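Local coordinates for N-Acetyltransferase, PseH (Campylobacter jejuni subsp. jejuni PT14, PDB 4XPL), which transfers an acetyl group from acetyl coenzyme A to the 4-amino group of a UDP-linked altrose sugar on the way to pseudaminic acid, which modifies flagellin, at residues 10-15 with 61-66. The protein carries 8 engineered substitutions. Numbering follows the deposited sequence.
Sequences LKNFTE and KYFLVF
K11 and L64 form the hydrogen-bonded pair where edge strand 8-12 of the GNAT-fold sheet runs antiparallel to strand 61-67: K11 N reaches L64 O at 2.8 Å, and L64 N returns a bond to K11 O. Past N12 the chain leaves the strand in a 3-10 turn, yet F13 N still donates to Y62 O (2.9 Å). The F13 ring lies with one face on Y62 CB, a CH-pi contact 3.5 Å from the ring centroid, and L64 N sits at its edge; the F13 and Y62 rings incline obliquely at 46°. F13 also packs against I24 of helix 18-25 and F50 of helix 41-56. On the sheet face opposite K11 and L64, L10, N12, F63 and V65 line up. L10 touches F63 CD1 with CB (3.7 Å), its CD1 lying farther off over a face of that ring, and sets CD2 against V65 CG2 (3.8 Å), while Y109 of helix 99-114 meets F63 edge-to-face. CG anti to the backbone N (chi1 -158°) puts the N12 amide carbon next to the F63 ring; amide and ring cross obliquely, ND2 3.8 Å from F63 CE1. K11 lays CB near F66 CE1, and its extended chain carries NZ to a salt bridge with E20. N12 OD1 closes an Asx turn by accepting from T14 N at 3.0 Å; a water that donates to the same oxygen accepts from Y62 N.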
ATOM      1  N   LEU A  10      -6.352  -6.009   8.676  1.00 25.23           N
ATOM      2  CA  LEU A  10      -6.383  -5.699   7.248  1.00 23.63           C
ATOM      3  C   LEU A  10      -7.721  -6.056   6.597  1.00 23.45           C
ATOM      4  O   LEU A  10      -8.164  -7.194   6.660  1.00 23.58           O
ATOM      5  CB  LEU A  10      -5.275  -6.461   6.524  1.00 22.18           C
ATOM      6  CG  LEU A  10      -3.879  -6.280   7.101  1.00 22.62           C
ATOM      7  CD1 LEU A  10      -2.921  -7.110   6.231  1.00 21.59           C
ATOM      8  CD2 LEU A  10      -3.489  -4.814   7.096  1.00 23.77           C
ATOM      9  N   LYS A  11      -8.358  -5.093   5.973  1.00 23.52           N
ATOM     10  CA  LYS A  11      -9.553  -5.392   5.197  1.00 23.50           C
ATOM     11  C   LYS A  11      -9.217  -5.312   3.708  1.00 21.99           C
ATOM     12  O   LYS A  11      -8.892  -4.256   3.198  1.00 21.62           O
ATOM     13  CB  LYS A  11     -10.702  -4.461   5.556  1.00 25.13           C
ATOM     14  CG  LYS A  11     -12.021  -4.764   4.845  1.00 25.66           C
ATOM     15  CD  LYS A  11     -13.191  -4.002   5.525  1.00 28.67           C
ATOM     16  CE  LYS A  11     -14.503  -4.347   4.901  1.00 30.88           C
ATOM     17  NZ  LYS A  11     -15.601  -3.631   5.592  1.00 35.74           N
ATOM     18  N   ASN A  12      -9.323  -6.452   3.030  1.00 21.71           N
ATOM     19  CA  ASN A  12      -9.116  -6.502   1.595  1.00 21.09           C
ATOM     20  C   ASN A  12     -10.101  -5.585   0.851  1.00 21.27           C
ATOM     21  O   ASN A  12     -11.323  -5.589   1.108  1.00 22.26           O
ATOM     22  CB  ASN A  12      -9.250  -7.935   1.076  1.00 21.74           C
ATOM     23  CG  ASN A  12      -8.534  -8.145  -0.263  1.00 21.68           C
ATOM     24  OD1 ASN A  12      -8.726  -7.370  -1.206  1.00 21.60           O
ATOM     25  ND2 ASN A  12      -7.711  -9.213  -0.345  1.00 22.33           N
ATOM     26  N   PHE A  13      -9.564  -4.791  -0.075  1.00 20.67           N
ATOM     27  CA  PHE A  13     -10.390  -3.993  -0.979  1.00 20.81           C
ATOM     28  C   PHE A  13     -11.510  -4.789  -1.663  1.00 21.72           C
ATOM     29  O   PHE A  13     -12.513  -4.201  -2.019  1.00 22.17           O
ATOM     30  CB  PHE A  13      -9.538  -3.298  -2.071  1.00 20.51           C
ATOM     31  CG  PHE A  13      -8.977  -1.948  -1.660  1.00 20.46           C
ATOM     32  CD1 PHE A  13      -8.535  -1.708  -0.365  1.00 20.67           C
ATOM     33  CD2 PHE A  13      -8.855  -0.924  -2.600  1.00 20.90           C
ATOM     34  CE1 PHE A  13      -7.987  -0.482  -0.001  1.00 21.43           C
ATOM     35  CE2 PHE A  13      -8.328   0.315  -2.233  1.00 22.28           C
ATOM     36  CZ  PHE A  13      -7.894   0.526  -0.919  1.00 21.84           C
ATOM     37  N   THR A  14     -11.325  -6.091  -1.883  1.00 22.39           N
ATOM     38  CA  THR A  14     -12.374  -6.934  -2.482  1.00 24.13           C
ATOM     39  C   THR A  14     -13.641  -7.036  -1.596  1.00 25.36           C
ATOM     40  O   THR A  14     -14.718  -7.382  -2.093  1.00 27.21           O
ATOM     41  CB  THR A  14     -11.881  -8.368  -2.843  1.00 25.40           C
ATOM     42  OG1 THR A  14     -11.336  -9.033  -1.686  1.00 25.04           O
ATOM     43  CG2 THR A  14     -10.801  -8.316  -4.008  1.00 25.35           C
ATOM     44  N   GLU A  15     -13.495  -6.708  -0.314  1.00 24.88           N
ATOM     45  CA  GLU A  15     -14.628  -6.671   0.626  1.00 26.65           C
ATOM     46  C   GLU A  15     -15.104  -5.271   1.041  1.00 26.59           C
ATOM     47  O   GLU A  15     -15.947  -5.178   1.939  1.00 28.55           O
ATOM     48  CB  GLU A  15     -14.258  -7.446   1.882  1.00 27.27           C
ATOM     49  CG  GLU A  15     -14.345  -8.946   1.712  1.00 28.83           C
ATOM     50  CD  GLU A  15     -13.126  -9.523   1.077  1.00 29.18           C
ATOM     51  OE1 GLU A  15     -12.098  -9.623   1.784  1.00 29.61           O
ATOM     52  OE2 GLU A  15     -13.213  -9.927  -0.102  1.00 28.91           O
ATOM     53  N   LYS A  61      -2.936  -6.703  -4.531  1.00 19.05           N
ATOM     54  CA  LYS A  61      -3.755  -6.781  -3.329  1.00 19.21           C
ATOM     55  C   LYS A  61      -3.676  -5.427  -2.632  1.00 17.59           C
ATOM     56  O   LYS A  61      -2.572  -4.903  -2.382  1.00 17.50           O
ATOM     57  CB  LYS A  61      -3.267  -7.881  -2.377  1.00 19.31           C
ATOM     58  CG  LYS A  61      -3.311  -9.296  -2.935  1.00 24.25           C
ATOM     59  CD  LYS A  61      -3.044 -10.320  -1.811  1.00 27.96           C
ATOM     60  CE  LYS A  61      -2.986 -11.719  -2.327  1.00 32.73           C
ATOM     61  NZ  LYS A  61      -4.359 -12.208  -2.640  1.00 35.04           N
ATOM     62  N   TYR A  62      -4.841  -4.845  -2.360  1.00 16.97           N
ATOM     63  CA  TYR A  62      -4.953  -3.612  -1.607  1.00 15.86           C
ATOM     64  C   TYR A  62      -5.716  -3.903  -0.326  1.00 15.72           C
ATOM     65  O   TYR A  62      -6.686  -4.646  -0.357  1.00 15.90           O
ATOM     66  CB  TYR A  62      -5.746  -2.580  -2.435  1.00 17.25           C
ATOM     67  CG  TYR A  62      -4.959  -1.892  -3.533  1.00 17.16           C
ATOM     68  CD1 TYR A  62      -4.460  -2.606  -4.610  1.00 20.63           C
ATOM     69  CD2 TYR A  62      -4.719  -0.525  -3.488  1.00 19.81           C
ATOM     70  CE1 TYR A  62      -3.733  -1.977  -5.604  1.00 21.42           C
ATOM     71  CE2 TYR A  62      -3.997   0.118  -4.501  1.00 20.82           C
ATOM     72  CZ  TYR A  62      -3.507  -0.609  -5.528  1.00 21.49           C
ATOM     73  OH  TYR A  62      -2.794  -0.018  -6.535  1.00 28.15           O
ATOM     74  N   PHE A  63      -5.279  -3.286   0.768  1.00 14.25           N
ATOM     75  CA  PHE A  63      -5.898  -3.404   2.053  1.00 14.50           C
ATOM     76  C   PHE A  63      -6.182  -2.052   2.683  1.00 13.94           C
ATOM     77  O   PHE A  63      -5.345  -1.108   2.619  1.00 13.13           O
ATOM     78  CB  PHE A  63      -4.968  -4.192   2.971  1.00 14.44           C
ATOM     79  CG  PHE A  63      -4.764  -5.640   2.544  1.00 13.65           C
ATOM     80  CD1 PHE A  63      -5.711  -6.590   2.860  1.00 14.98           C
ATOM     81  CD2 PHE A  63      -3.643  -6.024   1.872  1.00 17.63           C
ATOM     82  CE1 PHE A  63      -5.539  -7.904   2.532  1.00 16.17           C
ATOM     83  CE2 PHE A  63      -3.464  -7.348   1.504  1.00 17.59           C
ATOM     84  CZ  PHE A  63      -4.415  -8.281   1.845  1.00 17.46           C
ATOM     85  N   LEU A  64      -7.355  -1.955   3.291  1.00 14.14           N
ATOM     86  CA  LEU A  64      -7.668  -0.862   4.207  1.00 14.97           C
ATOM     87  C   LEU A  64      -7.173  -1.332   5.576  1.00 14.94           C
ATOM     88  O   LEU A  64      -7.532  -2.442   6.007  1.00 17.12           O
ATOM     89  CB  LEU A  64      -9.164  -0.581   4.180  1.00 15.53           C
ATOM     90  CG  LEU A  64      -9.755   0.606   4.935  1.00 18.22           C
ATOM     91  CD1 LEU A  64      -9.142   1.887   4.443  1.00 19.82           C
ATOM     92  CD2 LEU A  64     -11.269   0.661   4.801  1.00 19.46           C
ATOM     93  N   VAL A  65      -6.391  -0.504   6.250  1.00 14.42           N
ATOM     94  CA  VAL A  65      -5.795  -0.869   7.530  1.00 14.77           C
ATOM     95  C   VAL A  65      -6.544  -0.212   8.686  1.00 16.33           C
ATOM     96  O   VAL A  65      -6.734   0.998   8.702  1.00 16.18           O
ATOM     97  CB  VAL A  65      -4.321  -0.480   7.589  1.00 15.31           C
ATOM     98  CG1 VAL A  65      -3.684  -0.910   8.972  1.00 15.50           C
ATOM     99  CG2 VAL A  65      -3.566  -1.110   6.370  1.00 12.56           C
ATOM    100  N   PHE A  66      -6.924  -1.032   9.665  1.00 17.16           N
ATOM    101  CA  PHE A  66      -7.604  -0.587  10.833  1.00 20.02           C
ATOM    102  C   PHE A  66      -6.726  -0.751  12.085  1.00 23.11           C
ATOM    103  O   PHE A  66      -5.982  -1.735  12.243  1.00 21.86           O
ATOM    104  CB  PHE A  66      -8.885  -1.401  11.047  1.00 20.48           C
ATOM    105  CG  PHE A  66      -9.983  -1.123  10.033  1.00 19.72           C
ATOM    106  CD1 PHE A  66      -9.904  -1.636   8.761  1.00 18.37           C
ATOM    107  CD2 PHE A  66     -11.120  -0.422  10.391  1.00 21.88           C
ATOM    108  CE1 PHE A  66     -10.925  -1.419   7.846  1.00 19.85           C
ATOM    109  CE2 PHE A  66     -12.132  -0.184   9.478  1.00 23.55           C
ATOM    110  CZ  PHE A  66     -12.007  -0.693   8.189  1.00 20.65           C
TER
HETATM  111  O   HOH W   1      -7.136  -6.493  -3.245  1.00 12.90           O
HETATM  112  O   HOH W   2      -7.131 -10.171  -3.053  1.00 22.57           O